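Local atomic coordinates of precorrin-6Y C5,15-methyltransferase (Decarboxylating) (Geobacter metallireducens, PDB entry 3E05), a protein that probably methylates and decarboxylates precorrin-6Y with S-adenosylmethionine on the way to adenosylcobalamin, this chain being the C-terminal domain of the longer enzyme. Residues 21-26 with 51-56; 40-45 with 60-65; 98-103 with 122-127; 158-163 with 192-197; 167-172 with 182-187. One frame throughout, in Å; residues are numbered along the deposited sequence.

Contact 1: 21-26 with 51-56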
# COMPACT_ATOMS: atom_id res chain seq x y z
N LYS D 21 11.96 8.55 -13.78
CA LYS D 21 11.65 9.08 -12.43
C LYS D 21 11.15 10.54 -12.38
O LYS D 21 10.85 11.05 -11.30
CB LYS D 21 12.81 8.85 -11.45
CG LYS D 21 13.14 7.39 -11.14
CD LYS D 21 12.22 6.82 -10.05
CE LYS D 21 12.64 5.41 -9.62
NZ LYS D 21 13.84 5.40 -8.73
N LEU D 22 11.05 11.21 -13.53
CA LEU D 22 10.63 12.62 -13.56
C LEU D 22 9.11 12.82 -13.57
O LEU D 22 8.59 13.61 -12.79
CB LEU D 22 11.29 13.38 -14.72
CG LEU D 22 10.87 14.85 -14.92
CD1 LEU D 22 11.33 15.72 -13.76
CD2 LEU D 22 11.36 15.43 -16.25
N ILE D 23 8.41 12.12 -14.45
CA ILE D 23 6.97 12.36 -14.65
C ILE D 23 6.14 12.13 -13.37
O ILE D 23 6.47 11.27 -12.53
CB ILE D 23 6.42 11.53 -15.86
CG1 ILE D 23 5.21 12.22 -16.49
CG2 ILE D 23 6.08 10.06 -15.46
CD1 ILE D 23 4.62 11.45 -17.64
N THR D 24 5.10 12.95 -13.21
CA THR D 24 4.03 12.68 -12.24
C THR D 24 3.19 11.63 -12.94
O THR D 24 2.52 11.93 -13.94
CB THR D 24 3.21 13.95 -11.94
OG1 THR D 24 4.09 14.96 -11.44
CG2 THR D 24 2.14 13.69 -10.90
N LYS D 25 3.24 10.40 -12.45
CA LYS D 25 2.60 9.27 -13.12
C LYS D 25 1.09 9.45 -13.10
O LYS D 25 0.57 10.13 -12.23
CB LYS D 25 3.00 7.96 -12.46
CG LYS D 25 4.53 7.72 -12.46
CD LYS D 25 4.87 6.27 -12.22
CE LYS D 25 6.32 6.13 -11.80
NZ LYS D 25 7.20 6.42 -12.96
N GLN D 26 0.40 8.81 -14.05
CA GLN D 26 -0.99 9.10 -14.38
C GLN D 26 -2.02 9.08 -13.23
O GLN D 26 -2.80 10.02 -13.09
CB GLN D 26 -1.42 8.16 -15.50
CG GLN D 26 -2.84 8.32 -15.98
CD GLN D 26 -3.40 7.00 -16.45
OE1 GLN D 26 -4.24 6.41 -15.79
NE2 GLN D 26 -2.89 6.51 -17.57
N SER D 51 7.97 17.52 -16.90
CA SER D 51 7.46 17.29 -18.25
C SER D 51 6.15 18.04 -18.51
O SER D 51 5.57 17.96 -19.60
CB SER D 51 7.29 15.80 -18.49
OG SER D 51 8.57 15.19 -18.48
N ALA D 52 5.71 18.75 -17.48
CA ALA D 52 4.49 19.56 -17.49
C ALA D 52 3.20 18.77 -17.63
O ALA D 52 2.18 19.33 -18.00
CB ALA D 52 4.57 20.74 -18.54
N SER D 53 3.22 17.48 -17.25
CA SER D 53 2.02 16.64 -17.36
C SER D 53 0.87 17.14 -16.48
O SER D 53 -0.29 17.04 -16.87
CB SER D 53 2.34 15.17 -17.07
OG SER D 53 2.63 14.96 -15.70
N VAL D 54 1.20 17.67 -15.30
CA VAL D 54 0.20 18.26 -14.40
C VAL D 54 -0.40 19.50 -15.05
O VAL D 54 -1.61 19.62 -15.15
CB VAL D 54 0.79 18.61 -13.01
CG1 VAL D 54 -0.28 19.22 -12.08
CG2 VAL D 54 1.42 17.34 -12.38
N SER D 55 0.47 20.40 -15.52
CA SER D 55 0.06 21.62 -16.24
C SER D 55 -0.84 21.31 -17.42
O SER D 55 -1.84 21.99 -17.63
CB SER D 55 1.29 22.36 -16.75
OG SER D 55 1.80 23.21 -15.75
N ILE D 56 -0.49 20.26 -18.16
CA ILE D 56 -1.21 19.92 -19.40
C ILE D 56 -2.62 19.39 -19.12
O ILE D 56 -3.59 19.85 -19.72
CB ILE D 56 -0.38 18.95 -20.27
CG1 ILE D 56 0.76 19.72 -20.95
CG2 ILE D 56 -1.24 18.25 -21.31
CD1 ILE D 56 1.79 18.83 -21.58
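Thr-24 lies obliquely across Val-54, whose CG2 methyl meets the threonine side chain at its branch point, 3.7 Å from Thr-24 OG1 and 3.9 Å from Thr-24 CB. With Val-54 CG1 anti to the backbone N (chi1 -180°), CG2 is the branch that faces the loop. A beta-branched residue on each side gives a broad surface close to the backbone. Ser-53, one residue earlier, meets the loop chiefly with its hydroxyl: OG is 3.8 Å from Ile-23 CG1 and 3.5 Å from Thr-24 O. That carbonyl is hydrogen-bonded to Arg-29 of helix 26-35. Farther back, Leu-22 reaches Ser-51 with the end of its chain, CD2 standing 3.6 Å from Ser-51 OG. The serine oxygen is meanwhile engaged by Thr-18 OG1 and Ala-17 O, which lie in the N-terminal loop, before 21-26. Small residues suit positions 51 to 53 because the approaching loop comes close to the backbone there; the Ile-23 and Ser-51 CA atoms are 6.1 Å apart. Here the chain leaves the glycine-rich turn after strand 43-47 and enters helix 53-61, with Ala-52 as N-cap residue and Ile-56 N bonded to Ala-52 O at 2.8 Å. In class I methyltransferases this turn typically lies at the S-adenosylmethionine site, so the loop 21-26 probably flanks that region. None of the meetings between the two segments is a hydrogen bond. Their union therefore rests on van der Waals fit, while Ser-51 OG is held by the N-terminal loop and Thr-24 O by Arg-29.

Contact 2: 40-45 with 60-65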
# COMPACT_ATOMS: atom_id res chain seq x y z
N ASP D 40 -12.75 26.42 -13.88
CA ASP D 40 -12.31 27.21 -15.02
C ASP D 40 -11.99 28.67 -14.63
O ASP D 40 -12.41 29.14 -13.58
CB ASP D 40 -13.34 27.14 -16.15
CG ASP D 40 -12.72 27.30 -17.53
OD1 ASP D 40 -11.49 27.50 -17.60
OD2 ASP D 40 -13.45 27.21 -18.53
N ASP D 41 -11.17 29.34 -15.45
CA ASP D 41 -10.80 30.76 -15.31
C ASP D 41 -9.78 31.09 -14.21
O ASP D 41 -9.47 32.26 -14.00
CB ASP D 41 -12.02 31.69 -15.15
CG ASP D 41 -13.01 31.56 -16.29
OD1 ASP D 41 -12.61 31.73 -17.46
OD2 ASP D 41 -14.20 31.33 -16.01
N LEU D 42 -9.24 30.08 -13.52
CA LEU D 42 -8.27 30.34 -12.45
C LEU D 42 -6.85 30.49 -12.98
O LEU D 42 -6.54 30.05 -14.08
CB LEU D 42 -8.28 29.23 -11.38
CG LEU D 42 -9.56 28.99 -10.56
CD1 LEU D 42 -9.27 28.00 -9.45
CD2 LEU D 42 -10.12 30.27 -9.97
N VAL D 43 -5.99 31.10 -12.18
CA VAL D 43 -4.58 31.15 -12.50
C VAL D 43 -3.84 30.13 -11.62
O VAL D 43 -3.99 30.14 -10.40
CB VAL D 43 -3.98 32.57 -12.31
CG1 VAL D 43 -2.44 32.57 -12.42
CG2 VAL D 43 -4.59 33.54 -13.34
N MET D 44 -3.05 29.27 -12.27
CA MET D 44 -2.28 28.24 -11.60
C MET D 44 -0.78 28.40 -11.86
O MET D 44 -0.37 28.62 -13.00
CB MET D 44 -2.76 26.87 -12.07
CG MET D 44 -2.00 25.65 -11.49
SD MET D 44 -2.80 24.10 -12.01
CE MET D 44 -1.34 23.12 -12.25
N TRP D 45 0.04 28.29 -10.82
CA TRP D 45 1.48 28.10 -11.00
C TRP D 45 1.86 26.62 -10.85
O TRP D 45 1.42 25.97 -9.90
CB TRP D 45 2.27 28.89 -9.96
CG TRP D 45 2.10 30.40 -9.95
CD1 TRP D 45 1.48 31.19 -10.89
CD2 TRP D 45 2.62 31.29 -8.96
NE1 TRP D 45 1.55 32.52 -10.51
CE2 TRP D 45 2.27 32.61 -9.35
CE3 TRP D 45 3.35 31.11 -7.78
CZ2 TRP D 45 2.61 33.74 -8.59
CZ3 TRP D 45 3.68 32.24 -7.01
CH2 TRP D 45 3.32 33.53 -7.43
N ASN D 60 -6.57 21.17 -19.59
CA ASN D 60 -7.76 20.54 -20.13
C ASN D 60 -8.98 20.78 -19.24
O ASN D 60 -10.11 20.92 -19.74
CB ASN D 60 -7.53 19.05 -20.34
CG ASN D 60 -6.61 18.74 -21.50
OD1 ASN D 60 -6.33 19.59 -22.34
ND2 ASN D 60 -6.13 17.51 -21.55
N LEU D 61 -8.73 20.85 -17.93
CA LEU D 61 -9.78 21.06 -16.93
C LEU D 61 -10.15 22.52 -16.76
O LEU D 61 -11.23 22.84 -16.26
CB LEU D 61 -9.35 20.51 -15.56
CG LEU D 61 -9.05 19.02 -15.37
CD1 LEU D 61 -8.45 18.77 -13.98
CD2 LEU D 61 -10.27 18.22 -15.53
N MET D 62 -9.22 23.40 -17.15
CA MET D 62 -9.46 24.84 -17.12
C MET D 62 -9.15 25.45 -18.49
O MET D 62 -8.12 26.12 -18.64
CB MET D 62 -8.59 25.53 -16.06
CG MET D 62 -8.77 25.03 -14.64
SD MET D 62 -7.83 25.99 -13.43
CE MET D 62 -6.15 25.75 -13.97
N PRO D 63 -10.03 25.24 -19.50
CA PRO D 63 -9.73 25.71 -20.86
C PRO D 63 -9.54 27.22 -20.95
O PRO D 63 -8.76 27.71 -21.78
CB PRO D 63 -10.96 25.29 -21.67
CG PRO D 63 -11.67 24.28 -20.84
CD PRO D 63 -11.35 24.58 -19.42
N ASN D 64 -10.25 27.95 -20.10
CA ASN D 64 -10.15 29.40 -20.06
C ASN D 64 -9.32 29.93 -18.89
O ASN D 64 -9.22 31.15 -18.70
CB ASN D 64 -11.55 30.03 -20.08
CG ASN D 64 -12.34 29.64 -21.31
OD1 ASN D 64 -12.02 30.07 -22.43
ND2 ASN D 64 -13.36 28.83 -21.13
N GLY D 65 -8.72 29.02 -18.12
CA GLY D 65 -7.75 29.40 -17.10
C GLY D 65 -6.39 29.73 -17.68
O GLY D 65 -6.16 29.54 -18.88
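The beta-alpha-beta unit formed by strand 43-47, helix 53-61 and strand 66-71 is tied together here, where the turn leaving the helix meets the residues leading into the first strand. Asp-40 holds that turn with both carboxylate oxygens. OD1 accepts the backbone N-H of Asn-64 on its syn lone pair at 2.8 Å, with a bent N-H...O angle of 142°. The same oxygen takes Asp-41 N, which comes from above the carboxylate plane. OD2 receives Asn-64 ND2 at 3.1 Å, the carboxylate and amide planes lying 28° apart. An aspartate suits the place because its short chain, with CG anti to the backbone N (chi1 -151°), offers two acceptors to the backbone and side chain of one asparagine. The type I beta turn from Met-62 to Gly-65 is closed by Gly-65 N to Met-62 O at 3.0 Å, and Pro-63 fits its second position. On the inner side, flexible Met-62 touches two residues of the other segment with successive atoms: SD is 3.9 Å from Leu-42 CB, and CE is 4.0 Å from Met-44 CB. Gly-65, lacking a side chain, brings its CA within 3.3 Å of Leu-42 O.

Contact 3: 98-103 with 122-127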
# COMPACT_ATOMS: atom_id res chain seq x y z
N PHE D 98 14.30 29.64 -11.93
CA PHE D 98 14.68 28.88 -10.74
C PHE D 98 13.94 29.52 -9.57
O PHE D 98 14.49 30.38 -8.88
CB PHE D 98 16.21 28.94 -10.56
CG PHE D 98 16.76 28.11 -9.41
CD1 PHE D 98 16.02 27.10 -8.80
CD2 PHE D 98 18.06 28.34 -8.96
CE1 PHE D 98 16.55 26.35 -7.75
CE2 PHE D 98 18.61 27.60 -7.91
CZ PHE D 98 17.85 26.60 -7.31
N ALA D 99 12.68 29.10 -9.37
CA ALA D 99 11.79 29.66 -8.34
C ALA D 99 12.44 29.68 -6.95
O ALA D 99 13.15 28.72 -6.60
CB ALA D 99 10.48 28.90 -8.30
N PRO D 100 12.20 30.74 -6.14
CA PRO D 100 11.24 31.85 -6.22
C PRO D 100 11.52 32.98 -7.23
O PRO D 100 10.68 33.88 -7.37
CB PRO D 100 11.23 32.41 -4.79
CG PRO D 100 12.58 32.11 -4.26
CD PRO D 100 13.01 30.82 -4.90
N GLU D 101 12.66 32.93 -7.92
CA GLU D 101 12.93 33.85 -9.03
C GLU D 101 11.95 33.57 -10.17
O GLU D 101 11.61 32.41 -10.43
CB GLU D 101 14.36 33.69 -9.56
CG GLU D 101 15.47 34.06 -8.59
CD GLU D 101 16.85 34.01 -9.23
OE1 GLU D 101 17.64 34.95 -9.01
OE2 GLU D 101 17.14 33.03 -9.97
N GLY D 102 11.49 34.63 -10.82
CA GLY D 102 10.56 34.49 -11.93
C GLY D 102 9.09 34.42 -11.54
O GLY D 102 8.23 34.30 -12.40
N LEU D 103 8.80 34.48 -10.24
CA LEU D 103 7.41 34.52 -9.79
C LEU D 103 6.83 35.92 -9.85
O LEU D 103 5.62 36.09 -9.92
CB LEU D 103 7.27 33.97 -8.36
CG LEU D 103 7.67 32.53 -8.04
CD1 LEU D 103 7.46 32.26 -6.56
CD2 LEU D 103 6.90 31.52 -8.87
N GLU D 122 11.62 26.27 1.33
CA GLU D 122 11.15 27.28 2.29
C GLU D 122 10.92 28.62 1.59
O GLU D 122 9.92 29.30 1.82
CB GLU D 122 12.16 27.46 3.43
CG GLU D 122 11.53 28.03 4.69
CD GLU D 122 12.53 28.35 5.78
OE1 GLU D 122 13.66 27.80 5.78
OE2 GLU D 122 12.18 29.17 6.65
N GLU D 123 11.86 28.97 0.72
CA GLU D 123 11.81 30.22 -0.01
C GLU D 123 10.64 30.23 -1.00
O GLU D 123 10.00 31.27 -1.19
CB GLU D 123 13.14 30.47 -0.72
CG GLU D 123 14.31 30.67 0.24
CD GLU D 123 15.08 29.39 0.60
OE1 GLU D 123 14.62 28.26 0.30
OE2 GLU D 123 16.18 29.52 1.19
N ILE D 124 10.35 29.07 -1.60
CA ILE D 124 9.21 28.95 -2.51
C ILE D 124 7.88 29.07 -1.76
O ILE D 124 6.99 29.78 -2.23
CB ILE D 124 9.26 27.64 -3.35
CG1 ILE D 124 10.32 27.77 -4.44
CG2 ILE D 124 7.89 27.32 -3.99
CD1 ILE D 124 10.73 26.44 -5.07
N ILE D 125 7.75 28.38 -0.62
CA ILE D 125 6.52 28.42 0.16
C ILE D 125 6.24 29.85 0.67
O ILE D 125 5.12 30.34 0.56
CB ILE D 125 6.47 27.33 1.28
CG1 ILE D 125 6.19 25.96 0.64
CG2 ILE D 125 5.38 27.61 2.31
CD1 ILE D 125 6.33 24.76 1.58
N ASP D 126 7.29 30.51 1.17
CA ASP D 126 7.19 31.91 1.60
C ASP D 126 6.70 32.83 0.49
O ASP D 126 5.77 33.60 0.70
CB ASP D 126 8.53 32.41 2.13
CG ASP D 126 8.83 31.90 3.52
OD1 ASP D 126 9.65 32.53 4.21
OD2 ASP D 126 8.26 30.87 3.93
N ALA D 127 7.33 32.71 -0.68
CA ALA D 127 6.98 33.51 -1.85
C ALA D 127 5.56 33.24 -2.34
O ALA D 127 4.82 34.19 -2.63
CB ALA D 127 7.99 33.30 -2.95
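Pro-100 and Ile-124 cross at about a right angle, the proline presenting CD to Ile-124 CG1 at 4.1 Å. The ring's other carbons are spread along the helix: CG lies 3.9 Å from Glu-123 CB, and CB lies 3.8 Å from Ala-127 CB. One rigid ring thus spans three helical residues, two of them neighbours and the third one turn on. Glu-123 lies aslant the proline, and the part of its side chain that touches is CB. A bend at chi2 (92°) takes its CD off the line of an extended chain, and the carboxylate leads away from the loop, as befits a charged group at an exposed margin. Ile-124, by contrast, reaches inward. Its CD1 is 3.7 Å from Ala-99 O, while its CG1 lies 4.0 Å from Ala-99 CB, and beyond the loop it also packs on Ile-47 of strand 43-47. Leu-103 completes the set by pointing CD1 at Ala-127 CB, 3.8 Å away, so the alanine methyl is touched by both the proline and the leucine. The small alanine suits a place where two apolar groups converge on the helix surface. The loop owes its shape to a cis peptide bond before Pro-100 and to a type II beta turn from Pro-100 to Leu-103, in which Gly-102 takes the positive phi (86°) of the third position. Helix 121-131 follows strand 111-114 and the loop follows strand 92-96; their contact is the apolar docking of a connecting loop on a helix flanking the sheet, within the Rossmann-like fold of class I methyltransferases.

Contact 4: 158-163 with 192-197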
# COMPACT_ATOMS: atom_id res chain seq x y z
N HIS D 158 2.73 29.00 8.38
CA HIS D 158 2.00 30.09 7.73
C HIS D 158 0.49 30.00 7.96
O HIS D 158 -0.28 30.71 7.32
CB HIS D 158 2.31 30.13 6.22
CG HIS D 158 3.72 30.50 5.90
ND1 HIS D 158 4.30 31.68 6.31
CD2 HIS D 158 4.67 29.86 5.17
CE1 HIS D 158 5.54 31.74 5.87
NE2 HIS D 158 5.79 30.64 5.18
N GLY D 159 0.08 29.12 8.86
CA GLY D 159 -1.33 29.00 9.25
C GLY D 159 -2.25 28.25 8.30
O GLY D 159 -3.47 28.42 8.35
N TYR D 160 -1.68 27.41 7.44
CA TYR D 160 -2.48 26.59 6.53
C TYR D 160 -2.99 25.34 7.23
O TYR D 160 -2.29 24.75 8.07
CB TYR D 160 -1.67 26.15 5.29
CG TYR D 160 -1.37 27.28 4.33
CD1 TYR D 160 -2.30 27.67 3.37
CD2 TYR D 160 -0.14 27.95 4.38
CE1 TYR D 160 -2.03 28.71 2.49
CE2 TYR D 160 0.13 29.00 3.51
CZ TYR D 160 -0.81 29.37 2.57
OH TYR D 160 -0.53 30.40 1.71
N MET D 161 -4.21 24.94 6.89
CA MET D 161 -4.68 23.59 7.15
C MET D 161 -3.93 22.70 6.16
O MET D 161 -3.84 23.04 4.98
CB MET D 161 -6.16 23.48 6.87
CG MET D 161 -7.02 23.51 8.09
SD MET D 161 -8.14 22.10 8.07
CE MET D 161 -7.00 20.82 8.61
N VAL D 162 -3.38 21.58 6.64
CA VAL D 162 -2.60 20.67 5.80
C VAL D 162 -3.15 19.24 5.90
O VAL D 162 -3.35 18.72 7.00
CB VAL D 162 -1.07 20.72 6.14
CG1 VAL D 162 -0.26 19.69 5.33
CG2 VAL D 162 -0.50 22.12 5.91
N GLU D 163 -3.42 18.63 4.75
CA GLU D 163 -3.70 17.20 4.67
C GLU D 163 -2.53 16.54 3.96
O GLU D 163 -1.99 17.10 3.00
CB GLU D 163 -4.98 16.95 3.88
CG GLU D 163 -5.23 15.47 3.53
CD GLU D 163 -6.32 15.28 2.50
OE1 GLU D 163 -7.50 15.45 2.86
OE2 GLU D 163 -6.00 14.96 1.34
N ALA D 192 -2.74 22.06 1.05
CA ALA D 192 -2.76 23.12 2.05
C ALA D 192 -3.67 24.25 1.61
O ALA D 192 -3.63 24.69 0.46
CB ALA D 192 -1.36 23.63 2.30
N TRP D 193 -4.51 24.71 2.53
CA TRP D 193 -5.46 25.77 2.25
C TRP D 193 -5.73 26.50 3.55
O TRP D 193 -5.37 26.01 4.62
CB TRP D 193 -6.77 25.21 1.65
CG TRP D 193 -7.58 24.35 2.59
CD1 TRP D 193 -8.71 24.72 3.27
CD2 TRP D 193 -7.31 22.99 2.98
NE1 TRP D 193 -9.16 23.68 4.04
CE2 TRP D 193 -8.33 22.61 3.89
CE3 TRP D 193 -6.32 22.05 2.64
CZ2 TRP D 193 -8.38 21.33 4.47
CZ3 TRP D 193 -6.36 20.78 3.24
CH2 TRP D 193 -7.39 20.43 4.14
N LYS D 194 -6.33 27.68 3.46
CA LYS D 194 -6.68 28.40 4.68
C LYS D 194 -8.10 28.04 5.07
O LYS D 194 -9.04 28.14 4.26
CB LYS D 194 -6.51 29.91 4.50
CG LYS D 194 -5.07 30.40 4.32
CD LYS D 194 -4.35 30.51 5.67
CE LYS D 194 -2.95 31.07 5.49
NZ LYS D 194 -2.95 32.48 5.04
N SER D 195 -8.25 27.60 6.32
CA SER D 195 -9.55 27.27 6.87
C SER D 195 -10.37 28.54 7.09
O SER D 195 -11.60 28.49 7.16
CB SER D 195 -9.39 26.50 8.18
OG SER D 195 -10.51 25.67 8.42
N ASP D 196 -9.66 29.68 7.17
CA ASP D 196 -10.23 31.02 7.30
C ASP D 196 -11.22 31.44 6.20
O ASP D 196 -12.36 31.78 6.51
CB ASP D 196 -9.10 32.07 7.34
CG ASP D 196 -8.27 31.99 8.61
OD1 ASP D 196 -8.86 32.04 9.72
OD2 ASP D 196 -7.03 31.90 8.50
N GLU D 197 -10.76 31.39 4.94
CA GLU D 197 -11.40 32.08 3.80
C GLU D 197 -12.90 31.81 3.64
O GLU D 197 -13.32 30.86 2.98
CB GLU D 197 -10.68 31.77 2.48
CG GLU D 197 -9.25 31.23 2.59
CD GLU D 197 -8.17 32.29 2.45
OE1 GLU D 197 -8.07 33.19 3.32
OE2 GLU D 197 -7.38 32.20 1.49
O HOH W 1 -3.03 32.14 2.06
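The Tyr-160 ring carries the Lys-194 chain over one face, with CE above its centre at 3.9 Å from the centroid and only 9° off the normal, a CH-pi contact. Lys-194 NZ stands over the same face at 4.8 Å from the centroid, close enough for a cation-pi interaction. At the edge of the ring, in its plane, lies the carbonyl carbon of Trp-193. The Trp-193 ring in turn has Met-161 over one face, CB sitting above the centre of the six-membered ring at 3.9 Å. Met-161 SD meets that ring obliquely, 3.7 Å from Trp-193 CZ2, in a Met-aromatic contact, with SD placed by a bend at chi2 (-128°). Tryptophan and methionine lie side by side, pointing the same way, as expected for a cross-strand pair: they form an antiparallel hydrogen-bonded pair of the hairpin made by strands 161-173 and 180-193. Met-161 N donates to Trp-193 O at 2.8 Å, and Trp-193 N returns the bond to Met-161 O at 3.0 Å. The next pair, Val-162 with Ala-192, is non-hydrogen-bonded and turns its side chains to the other face, toward Leu-155 of helix 145-157. Ala-192 suits this buried spot because Tyr-160 CB and Val-162 CG2 both pack against its methyl. Before the strand, Gly-159 has the positive phi of a Schellman motif ending helix 145-157. A water accepts from Lys-194 NZ at 3.0 Å and is also hydrogen-bonded to Tyr-160 OH, which makes a weak further bond to Asp-129.

Contact 5: 167-172 with 182-187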
# COMPACT_ATOMS: atom_id res chain seq x y z
N VAL D 167 -0.22 7.88 -1.36
CA VAL D 167 -0.89 7.13 -2.41
C VAL D 167 0.05 6.05 -2.92
O VAL D 167 1.14 6.35 -3.40
CB VAL D 167 -1.38 8.06 -3.57
CG1 VAL D 167 -1.87 7.24 -4.77
CG2 VAL D 167 -2.47 9.02 -3.06
N ASN D 168 -0.40 4.81 -2.80
CA ASN D 168 0.35 3.66 -3.28
C ASN D 168 -0.44 3.01 -4.40
O ASN D 168 -1.61 2.66 -4.22
CB ASN D 168 0.60 2.65 -2.16
CG ASN D 168 1.90 2.90 -1.41
OD1 ASN D 168 2.98 2.58 -1.91
ND2 ASN D 168 1.80 3.47 -0.21
N VAL D 169 0.21 2.84 -5.55
CA VAL D 169 -0.43 2.25 -6.74
C VAL D 169 0.36 1.03 -7.19
O VAL D 169 1.58 1.12 -7.38
CB VAL D 169 -0.47 3.28 -7.91
CG1 VAL D 169 -0.98 2.63 -9.20
CG2 VAL D 169 -1.31 4.54 -7.53
N ALA D 170 -0.30 -0.11 -7.36
CA ALA D 170 0.33 -1.28 -8.01
C ALA D 170 -0.50 -1.64 -9.22
O ALA D 170 -1.71 -1.70 -9.10
CB ALA D 170 0.40 -2.45 -7.07
N LYS D 171 0.14 -1.86 -10.36
CA LYS D 171 -0.56 -2.14 -11.62
C LYS D 171 -0.08 -3.42 -12.28
O LYS D 171 1.09 -3.75 -12.22
CB LYS D 171 -0.28 -1.03 -12.63
CG LYS D 171 -0.98 0.26 -12.39
CD LYS D 171 -1.12 0.99 -13.72
CE LYS D 171 0.20 1.55 -14.19
NZ LYS D 171 -0.03 2.64 -15.15
N THR D 172 -0.99 -4.11 -12.97
CA THR D 172 -0.58 -5.24 -13.80
C THR D 172 -0.11 -4.77 -15.16
O THR D 172 -0.58 -3.75 -15.67
CB THR D 172 -1.72 -6.25 -14.00
OG1 THR D 172 -2.85 -5.58 -14.55
CG2 THR D 172 -2.10 -6.92 -12.68
N GLU D 182 3.03 -4.65 -10.38
CA GLU D 182 4.24 -3.90 -10.17
C GLU D 182 3.87 -2.61 -9.45
O GLU D 182 2.97 -1.91 -9.87
CB GLU D 182 4.92 -3.60 -11.50
CG GLU D 182 5.10 -4.83 -12.37
CD GLU D 182 6.08 -4.58 -13.50
OE1 GLU D 182 7.30 -4.60 -13.25
OE2 GLU D 182 5.62 -4.37 -14.64
N SER D 183 4.58 -2.32 -8.36
CA SER D 183 4.32 -1.15 -7.53
C SER D 183 5.07 0.05 -8.06
O SER D 183 6.23 -0.04 -8.47
CB SER D 183 4.78 -1.40 -6.09
OG SER D 183 4.02 -2.43 -5.49
N HIS D 184 4.38 1.18 -8.05
CA HIS D 184 5.04 2.48 -8.16
C HIS D 184 5.57 2.80 -6.78
O HIS D 184 5.09 2.27 -5.78
CB HIS D 184 4.03 3.56 -8.53
CG HIS D 184 3.50 3.47 -9.92
ND1 HIS D 184 2.27 3.97 -10.28
CD2 HIS D 184 4.04 2.95 -11.05
CE1 HIS D 184 2.07 3.77 -11.57
NE2 HIS D 184 3.13 3.16 -12.07
N ASN D 185 6.53 3.71 -6.71
CA ASN D 185 6.97 4.20 -5.42
C ASN D 185 5.89 5.08 -4.80
O ASN D 185 5.07 5.65 -5.52
CB ASN D 185 8.30 4.94 -5.58
CG ASN D 185 9.44 3.99 -5.93
OD1 ASN D 185 9.33 2.76 -5.79
ND2 ASN D 185 10.53 4.55 -6.41
N PRO D 186 5.84 5.15 -3.44
CA PRO D 186 4.72 5.90 -2.88
C PRO D 186 4.89 7.39 -3.14
O PRO D 186 6.02 7.88 -3.27
CB PRO D 186 4.80 5.64 -1.38
CG PRO D 186 5.97 4.72 -1.16
CD PRO D 186 6.74 4.60 -2.41
N VAL D 187 3.77 8.10 -3.24
CA VAL D 187 3.83 9.55 -3.34
C VAL D 187 2.99 10.17 -2.23
O VAL D 187 1.86 9.76 -1.97
CB VAL D 187 3.40 10.11 -4.76
CG1 VAL D 187 3.58 11.63 -4.83
CG2 VAL D 187 4.19 9.45 -5.89
O HOH W 2 2.23 5.19 -5.79
O HOH W 3 2.85 1.57 -4.35
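His-184 packs closely beside Val-169, its ND1 3.7 Å from Val-169 CG1, while the Lys-171 side chain passes the His-184 ring, CE 3.9 Å from His-184 CE1. The backbones are well joined: His-184 N donates to Val-169 O, and Lys-171 and Glu-182 exchange two bonds, the shorter from Glu-182 N to Lys-171 O at 2.8 Å. Beta-branched valine suits the extended chain, and long Lys-171 can pass the histidine to reach Glu-27 of helix 26-35 in a salt bridge. The other end is also regular, for Val-167 and Val-187 form a hydrogen-bonded pair. Between the two the hairpin is looser. The register slips by one residue, and Pro-186, which has no N-H to give, lies beside Asn-168, CB 3.6 Å from Asn-168 OD1. Water bridges the backbones here: one molecule donates to Val-167 O at 2.9 Å and to Asn-185 O at 2.9 Å, and weakly accepts from Val-169 N. Strand 161-173 continues the sheet into a third subunit, while Ser-183 bonds to His-184 of a second. Water thus supplements the backbone bonds where the register slips, so the irregular stretch of strand 180-193 stays joined to its partner.

How the contacts relate
Contacts 4 and 5 hold the same two strands, 161-173 and 180-193, contact 5 nested within the loop that contact 4 closes. Both lie far out, their centres about 18 Å from the chain's centre, reach the third subunit, and rely on backbone bonds and water, with aromatic contacts in contact 4. Contact 1, nearest the chain's centre at about 7 Å, and contact 3 are purely van der Waals, whereas contact 2 adds carboxylate bonds at its exposed turn. Contacts 1 and 2 share helix 53-61 and touch where Val-54 meets Met-44. Contact 3 meets contact 2 through Leu-103 on Trp-45 and contact 4 through a probable Asp-126 to His-158 hydrogen bond; Lys-25 packs on His-184, joining contacts 1 and 5.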